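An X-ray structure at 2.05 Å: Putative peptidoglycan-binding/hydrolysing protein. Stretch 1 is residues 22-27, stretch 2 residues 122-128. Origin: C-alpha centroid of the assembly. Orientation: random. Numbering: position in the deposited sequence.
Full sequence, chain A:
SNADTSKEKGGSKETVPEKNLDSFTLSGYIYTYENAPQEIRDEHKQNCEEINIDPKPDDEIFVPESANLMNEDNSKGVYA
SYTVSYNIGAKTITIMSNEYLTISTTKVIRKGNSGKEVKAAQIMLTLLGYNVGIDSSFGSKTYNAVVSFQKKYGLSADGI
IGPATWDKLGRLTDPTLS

Stretch 1 22-27: DSFTLS
Stretch 2 (122-128) QIMLTLL

Two leucines, Leu26 and Leu127, make most of this contact, which buries 259 Å² in all and contains no hydrogen bond between the stretches. Residues 122-127 are the later part of a helix (phi near -63°, psi from -32° to -48°), held by backbone hydrogen bonds such as Leu127 N to Ile123 O, 3.0 Å. Residues 22-24 form a short 3-10 segment, after which the chain is extended at Thr25 (-107/134) and Leu26 (-113/109), and Leu26 and Ser27 belong to a strand. The register is set by Leu26 and Leu127, whose CA atoms lie 6.3 Å apart.

Leu26 points its CA-to-CB bond toward the helix and, with chi1 t and chi2 p, places CD2 4.0 Å from Ile123 CG2 and 4.0 Å from Thr126 CG2. Its branched, wholly apolar end suits this buried site. Leu127 starts sideways, but its m, t rotamer carries the tip closer: CD2 lies 3.6 Å from Leu26 CB and 3.7 Å from Thr25 C, while CD1 is 3.9 Å from Phe24 O. Leu127 thus packs against both side chain and backbone.

Thr126 (chi1 m) serves two ends. Its OG1 donates to Gln122 O at 2.7 Å, satisfying the hydroxyl within the helix, and its methyl remains available to Leu26. Phe24 and Thr25 point their CB atoms away, so they meet Leu127 through backbone atoms.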

ATOM      1  N   ASP A  22      -1.582 -18.003   4.922  1.00 79.81           N
ATOM      2  CA  ASP A  22      -2.083 -17.353   3.704  1.00 76.81           C
ATOM      3  C   ASP A  22      -2.556 -15.909   3.927  1.00 68.61           C
ATOM      4  O   ASP A  22      -2.635 -15.128   2.975  1.00 65.75           O
ATOM      5  CB  ASP A  22      -3.230 -18.189   3.097  1.00 83.87           C
ATOM      6  CG  ASP A  22      -2.830 -19.647   2.837  1.00 91.28           C
ATOM      7  OD1 ASP A  22      -1.651 -20.009   3.064  1.00 94.62           O
ATOM      8  OD2 ASP A  22      -3.700 -20.437   2.414  1.00 97.76           O
ATOM      9  N   SER A  23      -2.868 -15.558   5.173  1.00 62.85           N
ATOM     10  CA  SER A  23      -3.324 -14.209   5.488  1.00 58.31           C
ATOM     11  C   SER A  23      -2.192 -13.174   5.470  1.00 52.51           C
ATOM     12  O   SER A  23      -2.467 -11.973   5.524  1.00 51.15           O
ATOM     13  CB  SER A  23      -4.045 -14.177   6.834  1.00 61.11           C
ATOM     14  OG  SER A  23      -3.189 -14.596   7.874  1.00 65.17           O
ATOM     15  N   PHE A  24      -0.933 -13.624   5.398  1.00 48.57           N
ATOM     16  CA  PHE A  24       0.211 -12.691   5.322  1.00 45.31           C
ATOM     17  C   PHE A  24       0.670 -12.416   3.877  1.00 43.71           C
ATOM     18  O   PHE A  24       1.616 -11.666   3.648  1.00 42.15           O
ATOM     19  CB  PHE A  24       1.372 -13.190   6.169  1.00 45.44           C
ATOM     20  CG  PHE A  24       1.088 -13.181   7.643  1.00 46.16           C
ATOM     21  CD1 PHE A  24       1.341 -12.046   8.405  1.00 44.61           C
ATOM     22  CD2 PHE A  24       0.578 -14.307   8.279  1.00 47.95           C
ATOM     23  CE1 PHE A  24       1.086 -12.033   9.770  1.00 45.50           C
ATOM     24  CE2 PHE A  24       0.323 -14.297   9.647  1.00 48.67           C
ATOM     25  CZ  PHE A  24       0.585 -13.162  10.393  1.00 46.84           C
ATOM     26  N   THR A  25      -0.020 -13.009   2.909  1.00 43.63           N
ATOM     27  CA  THR A  25       0.297 -12.826   1.500  1.00 42.83           C
ATOM     28  C   THR A  25      -0.752 -11.944   0.850  1.00 41.12           C
ATOM     29  O   THR A  25      -1.932 -12.149   1.070  1.00 43.29           O
ATOM     30  CB  THR A  25       0.341 -14.193   0.796  1.00 44.37           C
ATOM     31  OG1 THR A  25       1.361 -14.989   1.403  1.00 46.31           O
ATOM     32  CG2 THR A  25       0.617 -14.051  -0.696  1.00 44.73           C
ATOM     33  N   LEU A  26      -0.327 -10.952   0.062  1.00 39.27           N
ATOM     34  CA  LEU A  26      -1.275 -10.082  -0.635  1.00 38.15           C
ATOM     35  C   LEU A  26      -1.158 -10.315  -2.134  1.00 39.08           C
ATOM     36  O   LEU A  26      -0.178  -9.908  -2.767  1.00 38.97           O
ATOM     37  CB  LEU A  26      -1.056  -8.597  -0.305  1.00 35.59           C
ATOM     38  CG  LEU A  26      -2.188  -7.688  -0.798  1.00 35.40           C
ATOM     39  CD1 LEU A  26      -3.488  -7.936  -0.019  1.00 35.95           C
ATOM     40  CD2 LEU A  26      -1.789  -6.224  -0.698  1.00 34.57           C
ATOM     41  N   SER A  27      -2.180 -10.949  -2.695  1.00 40.37           N
ATOM     42  CA  SER A  27      -2.210 -11.283  -4.100  1.00 42.88           C
ATOM     43  C   SER A  27      -3.240 -10.485  -4.856  1.00 41.02           C
ATOM     44  O   SER A  27      -4.248 -10.081  -4.300  1.00 41.53           O
ATOM     45  CB  SER A  27      -2.500 -12.772  -4.260  1.00 46.76           C
ATOM     46  OG  SER A  27      -1.458 -13.524  -3.670  1.00 50.09           O
ATOM     47  N   GLN A 122       1.014   1.134   1.655  1.00 24.90           N
ATOM     48  CA  GLN A 122      -0.309   0.780   1.150  1.00 25.67           C
ATOM     49  C   GLN A 122      -0.509  -0.727   1.111  1.00 25.79           C
ATOM     50  O   GLN A 122      -1.595  -1.216   1.404  1.00 27.09           O
ATOM     51  CB  GLN A 122      -0.544   1.406  -0.231  1.00 26.13           C
ATOM     52  CG  GLN A 122      -0.775   2.908  -0.120  1.00 26.58           C
ATOM     53  CD  GLN A 122      -0.747   3.641  -1.442  1.00 28.51           C
ATOM     54  OE1 GLN A 122      -0.163   3.177  -2.438  1.00 29.71           O
ATOM     55  NE2 GLN A 122      -1.360   4.814  -1.455  1.00 29.27           N
ATOM     56  N   ILE A 123       0.536  -1.446   0.729  1.00 25.55           N
ATOM     57  CA  ILE A 123       0.488  -2.883   0.709  1.00 26.93           C
ATOM     58  C   ILE A 123       0.267  -3.418   2.123  1.00 26.39           C
ATOM     59  O   ILE A 123      -0.606  -4.235   2.330  1.00 26.48           O
ATOM     60  CB  ILE A 123       1.743  -3.480   0.074  1.00 27.74           C
ATOM     61  CG1 ILE A 123       1.661  -3.273  -1.442  1.00 29.32           C
ATOM     62  CG2 ILE A 123       1.850  -4.962   0.405  1.00 28.07           C
ATOM     63  CD1 ILE A 123       2.961  -3.479  -2.168  1.00 31.35           C
HETATM   64  N   MSE A 124       1.026  -2.919   3.081  1.00 26.16           N
HETATM   65  CA  MSE A 124       0.895  -3.369   4.476  1.00 27.89           C
HETATM   66  C   MSE A 124      -0.452  -3.018   5.081  1.00 28.79           C
HETATM   67  O   MSE A 124      -1.066  -3.844   5.769  1.00 30.28           O
HETATM   68  CB  MSE A 124       2.055  -2.788   5.285  1.00 28.73           C
HETATM   69  CG  MSE A 124       3.333  -3.514   4.882  1.00 29.74           C
HETATM   70 SE   MSE A 124       4.815  -3.048   6.076  1.00 32.29          SE
HETATM   71  CE  MSE A 124       5.108  -1.247   5.418  1.00 31.77           C
ATOM     72  N   LEU A 125      -0.931  -1.805   4.828  1.00 28.36           N
ATOM     73  CA  LEU A 125      -2.247  -1.377   5.336  1.00 28.56           C
ATOM     74  C   LEU A 125      -3.341  -2.259   4.733  1.00 30.01           C
ATOM     75  O   LEU A 125      -4.258  -2.702   5.441  1.00 29.29           O
ATOM     76  CB  LEU A 125      -2.504   0.092   5.026  1.00 28.13           C
ATOM     77  CG  LEU A 125      -1.667   1.099   5.797  1.00 28.67           C
ATOM     78  CD1 LEU A 125      -1.733   2.469   5.134  1.00 29.65           C
ATOM     79  CD2 LEU A 125      -2.133   1.184   7.243  1.00 29.35           C
ATOM     80  N   THR A 126      -3.215  -2.559   3.442  1.00 29.74           N
ATOM     81  CA  THR A 126      -4.189  -3.426   2.783  1.00 30.96           C
ATOM     82  C   THR A 126      -4.202  -4.843   3.400  1.00 32.69           C
ATOM     83  O   THR A 126      -5.277  -5.418   3.573  1.00 33.10           O
ATOM     84  CB  THR A 126      -3.982  -3.465   1.266  1.00 30.60           C
ATOM     85  OG1 THR A 126      -4.050  -2.128   0.754  1.00 29.95           O
ATOM     86  CG2 THR A 126      -5.049  -4.298   0.607  1.00 33.30           C
ATOM     87  N   LEU A 127      -3.028  -5.383   3.753  1.00 32.88           N
ATOM     88  CA  LEU A 127      -2.955  -6.694   4.426  1.00 34.84           C
ATOM     89  C   LEU A 127      -3.679  -6.707   5.768  1.00 34.79           C
ATOM     90  O   LEU A 127      -4.190  -7.742   6.178  1.00 37.86           O
ATOM     91  CB  LEU A 127      -1.510  -7.129   4.671  1.00 34.91           C
ATOM     92  CG  LEU A 127      -0.753  -7.755   3.518  1.00 35.69           C
ATOM     93  CD1 LEU A 127       0.721  -7.872   3.870  1.00 36.26           C
ATOM     94  CD2 LEU A 127      -1.351  -9.123   3.194  1.00 37.05           C
ATOM     95  N   LEU A 128      -3.692  -5.571   6.451  1.00 32.88           N
ATOM     96  CA  LEU A 128      -4.354  -5.448   7.749  1.00 33.85           C
ATOM     97  C   LEU A 128      -5.829  -5.124   7.641  1.00 34.16           C
ATOM     98  O   LEU A 128      -6.495  -4.927   8.661  1.00 37.56           O
ATOM     99  CB  LEU A 128      -3.648  -4.410   8.603  1.00 33.76           C
ATOM    100  CG  LEU A 128      -2.206  -4.779   8.928  1.00 34.90           C
ATOM    101  CD1 LEU A 128      -1.583  -3.672   9.753  1.00 36.11           C
ATOM    102  CD2 LEU A 128      -2.132  -6.113   9.665  1.00 36.56           C
TER